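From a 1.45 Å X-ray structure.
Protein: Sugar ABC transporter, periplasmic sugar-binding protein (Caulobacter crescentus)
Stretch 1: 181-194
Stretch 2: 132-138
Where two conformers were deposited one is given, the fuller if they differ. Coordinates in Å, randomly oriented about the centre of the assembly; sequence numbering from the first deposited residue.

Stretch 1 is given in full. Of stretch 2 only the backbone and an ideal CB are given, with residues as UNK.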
# COMPACT_ATOMS: atom_id res chain seq x y z
N THR A 181 -18.72 2.35 6.83
CA THR A 181 -19.50 3.42 7.44
C THR A 181 -19.16 4.78 6.84
O THR A 181 -20.05 5.62 6.63
CB THR A 181 -19.33 3.44 8.96
OG1 THR A 181 -17.94 3.52 9.27
CG2 THR A 181 -19.88 2.14 9.58
N VAL A 182 -17.88 5.01 6.55
CA VAL A 182 -17.48 6.27 5.92
C VAL A 182 -18.19 6.41 4.56
O VAL A 182 -18.73 7.46 4.24
CB VAL A 182 -15.95 6.35 5.74
CG1 VAL A 182 -15.57 7.48 4.78
CG2 VAL A 182 -15.29 6.54 7.09
N THR A 183 -18.19 5.34 3.77
CA THR A 183 -18.85 5.36 2.46
C THR A 183 -20.37 5.52 2.59
O THR A 183 -20.98 6.31 1.87
CB THR A 183 -18.47 4.13 1.61
OG1 THR A 183 -17.05 4.09 1.47
CG2 THR A 183 -19.09 4.22 0.20
N GLN A 184 -20.96 4.83 3.57
CA GLN A 184 -22.39 4.99 3.79
C GLN A 184 -22.78 6.43 4.07
O GLN A 184 -23.73 6.95 3.49
CB GLN A 184 -22.86 4.11 4.95
CG GLN A 184 -22.94 2.63 4.57
CD GLN A 184 -23.51 1.78 5.67
OE1 GLN A 184 -22.99 1.79 6.80
NE2 GLN A 184 -24.58 1.04 5.37
N ASN A 185 -22.01 7.09 4.93
CA ASN A 185 -22.33 8.45 5.31
C ASN A 185 -22.15 9.40 4.12
O ASN A 185 -22.95 10.34 3.94
CB ASN A 185 -21.48 8.85 6.50
CG ASN A 185 -22.00 8.28 7.80
OD1 ASN A 185 -23.15 7.84 7.87
ND2 ASN A 185 -21.16 8.27 8.83
N ILE A 186 -21.13 9.15 3.29
CA ILE A 186 -20.93 9.95 2.09
C ILE A 186 -22.11 9.76 1.15
O ILE A 186 -22.65 10.74 0.61
CB ILE A 186 -19.62 9.58 1.41
CG1 ILE A 186 -18.44 10.03 2.28
CG2 ILE A 186 -19.57 10.22 0.02
CD1 ILE A 186 -17.09 9.53 1.77
N LEU A 187 -22.53 8.51 0.97
CA LEU A 187 -23.68 8.24 0.09
C LEU A 187 -24.94 8.93 0.59
O LEU A 187 -25.69 9.50 -0.19
CB LEU A 187 -23.90 6.74 -0.11
CG LEU A 187 -22.75 6.02 -0.84
CD1 LEU A 187 -23.02 4.52 -0.78
CD2 LEU A 187 -22.68 6.49 -2.31
N THR A 188 -25.16 8.89 1.90
CA THR A 188 -26.32 9.55 2.48
C THR A 188 -26.28 11.05 2.24
O THR A 188 -27.30 11.67 1.92
CB THR A 188 -26.37 9.24 3.98
OG1 THR A 188 -26.61 7.86 4.14
CG2 THR A 188 -27.47 10.07 4.69
N SER A 189 -25.10 11.65 2.36
CA SER A 189 -24.94 13.09 2.13
C SER A 189 -25.21 13.52 0.70
O SER A 189 -25.48 14.69 0.46
CB SER A 189 -23.55 13.55 2.58
OG SER A 189 -22.54 13.28 1.61
N MSE A 190 -25.14 12.59 -0.24
CA MSE A 190 -25.48 12.97 -1.63
C MSE A 190 -26.45 11.99 -2.26
O MSE A 190 -26.37 11.64 -3.44
CB MSE A 190 -24.23 13.08 -2.49
CG MSE A 190 -23.51 11.80 -2.55
SE MSE A 190 -21.79 11.98 -3.39
CE MSE A 190 -20.90 13.19 -2.10
N ARG A 191 -27.44 11.58 -1.47
CA ARG A 191 -28.36 10.57 -1.95
C ARG A 191 -29.22 11.02 -3.12
O ARG A 191 -29.70 10.19 -3.89
CB ARG A 191 -29.20 10.01 -0.79
CG ARG A 191 -30.05 11.03 -0.10
CD ARG A 191 -30.63 10.45 1.17
NE ARG A 191 -31.42 9.25 0.89
CZ ARG A 191 -32.75 9.21 0.89
NH1 ARG A 191 -33.44 10.31 1.17
NH2 ARG A 191 -33.38 8.07 0.63
N ASP A 192 -29.36 12.32 -3.29
CA ASP A 192 -30.14 12.83 -4.41
C ASP A 192 -29.28 12.90 -5.68
O ASP A 192 -29.80 12.99 -6.78
CB ASP A 192 -30.76 14.18 -4.05
CG ASP A 192 -31.63 14.10 -2.79
OD1 ASP A 192 -32.65 13.38 -2.82
OD2 ASP A 192 -31.29 14.75 -1.78
N THR A 193 -27.96 12.87 -5.51
CA THR A 193 -27.04 12.87 -6.65
C THR A 193 -25.85 11.96 -6.36
O THR A 193 -24.76 12.45 -6.07
CB THR A 193 -26.52 14.29 -7.00
OG1 THR A 193 -25.80 14.84 -5.88
CG2 THR A 193 -27.65 15.24 -7.37
N PRO A 194 -26.06 10.63 -6.43
CA PRO A 194 -24.99 9.69 -6.08
C PRO A 194 -23.76 9.83 -6.97
O PRO A 194 -23.86 10.31 -8.11
CB PRO A 194 -25.64 8.31 -6.26
CG PRO A 194 -26.87 8.53 -7.02
CD PRO A 194 -27.31 9.93 -6.77
N UNK A 132 -17.63 13.59 -14.38
CA UNK A 132 -18.10 12.60 -13.41
C UNK A 132 -18.01 13.15 -12.03
O UNK A 132 -17.22 14.06 -11.77
CB UNK A 132 -17.30 11.30 -13.51
N UNK A 133 -18.83 12.59 -11.14
CA UNK A 133 -18.77 12.88 -9.71
C UNK A 133 -18.01 11.76 -9.01
O UNK A 133 -18.41 10.59 -9.12
CB UNK A 133 -20.17 13.04 -9.12
N UNK A 134 -16.90 12.11 -8.34
CA UNK A 134 -15.96 11.16 -7.79
C UNK A 134 -15.82 11.31 -6.28
O UNK A 134 -15.70 12.42 -5.75
CB UNK A 134 -14.60 11.32 -8.46
N UNK A 135 -15.83 10.18 -5.58
CA UNK A 135 -15.51 10.12 -4.15
C UNK A 135 -14.15 9.46 -4.02
O UNK A 135 -13.89 8.45 -4.68
CB UNK A 135 -16.57 9.36 -3.36
N UNK A 136 -13.28 10.00 -3.17
CA UNK A 136 -11.97 9.40 -2.95
C UNK A 136 -11.87 8.94 -1.50
O UNK A 136 -12.11 9.72 -0.58
CB UNK A 136 -10.85 10.39 -3.29
N UNK A 137 -11.62 7.65 -1.30
CA UNK A 137 -11.45 7.06 0.03
C UNK A 137 -9.98 6.64 0.18
O UNK A 137 -9.49 5.77 -0.54
CB UNK A 137 -12.39 5.87 0.23
N UNK A 138 -9.26 7.29 1.09
CA UNK A 138 -7.80 7.14 1.15
C UNK A 138 -7.34 6.10 2.16
O UNK A 138 -8.05 5.79 3.14
CB UNK A 138 -7.16 8.49 1.49

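Stretch 2 is an extended strand running nearly antiparallel to helix 181-189: the N-to-C directions differ by 158° and the axes approach to 10.4 Å. With backbone angles in the beta region throughout, its side chains should alternate, so each position is judged by where its CA-to-CB bond points.

At position 132 (phi/psi -163/156) the ideal CB has no atom of stretch 1 within 5.5 Å. Nothing here discriminates among side chains; the deposited residue is alanine, Ala132.

Position 133 points toward stretch 1, and its ideal CB lies 4.7 Å from Pro194 O. Beyond the helix, the type I turn from Met190 to Thr193 and Pro194 just after it offer the carbonyl oxygens of Thr193 and Pro194, the hydroxyl of Thr193 and the selenium of Met190, a selenomethionine. A long side chain carrying donors would suit, lysine, arginine or glutamine among them. The residue is Arg133, with chi1 m, chi2 t and chi3 p. Its NE and NH2 both donate to Thr193 O, each at 3.2 Å, but N-H...acceptor angles of 125° and 124° make both bonds weak. Thr193 OG1 lies over one face of the guanidinium, 3.0 Å from Arg133 NH2, where the angle is too poor for a hydrogen bond. Met190 SE is 3.9 Å from Arg133 NH2.

Position 134 points away, with nothing of stretch 1 near its CB, so the helix sets no preference. It is Val134.

Position 135 again points toward the helix, and its ideal CB is 4.6 Å from Ile186 CG2. The neighbouring surface is apolar, and the CA of Ile186 is 8.3 Å from the CA of position 135, leaving space for valine, isoleucine or leucine. Val135 is deposited, with chi1 at 171° (t). Its CG2 packs 3.8 Å from Ile186 CG2 and 4.4 Å from Met190 SE, so one methyl meets both the helix and the start of the turn.

Position 136 points away and is unconstrained by stretch 1; it is Val136.

Position 137 points toward the helix, 5.1 Å from ideal CB to Thr183 OG1, and Thr183 CA is 8.0 Å from the CA of position 137. Val182, Thr183 and Ile186 line the space ahead, favouring a longer aliphatic chain such as isoleucine, leucine or methionine. Ile137, with chi1 and chi2 both m, sends CD1 to 3.7 Å from Ile186 CD1, 4.0 Å from Val182 CG1 and 4.0 Å from Thr183 OG1.

Position 138 is out of reach and undetermined by the helix. Thr138 hydrogen-bonds through OG1 elsewhere in the structure.

Stretch 2, residues 132-138: ARVVVIT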
# COMPACT_ATOMS: atom_id res chain seq x y z
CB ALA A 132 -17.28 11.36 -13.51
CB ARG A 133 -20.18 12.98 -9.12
CG ARG A 133 -20.94 14.16 -9.63
CD ARG A 133 -22.42 14.10 -9.27
NE ARG A 133 -22.61 14.03 -7.83
CZ ARG A 133 -22.61 15.10 -7.04
NH1 ARG A 133 -22.44 16.31 -7.57
NH2 ARG A 133 -22.80 14.98 -5.73
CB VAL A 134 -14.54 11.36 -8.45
CG1 VAL A 134 -13.52 10.36 -7.92
CG2 VAL A 134 -14.64 11.27 -9.97
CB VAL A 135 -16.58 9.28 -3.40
CG1 VAL A 135 -16.17 9.01 -1.94
CG2 VAL A 135 -17.89 10.03 -3.42
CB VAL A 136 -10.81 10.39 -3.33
CG1 VAL A 136 -9.42 9.72 -3.11
CG2 VAL A 136 -10.99 10.87 -4.75
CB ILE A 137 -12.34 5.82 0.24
CG1 ILE A 137 -13.81 6.15 -0.06
CG2 ILE A 137 -12.14 5.25 1.64
CD1 ILE A 137 -14.46 7.09 0.92
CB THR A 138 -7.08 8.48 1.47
OG1 THR A 138 -7.29 8.82 2.85
CG2 THR A 138 -7.59 9.60 0.57
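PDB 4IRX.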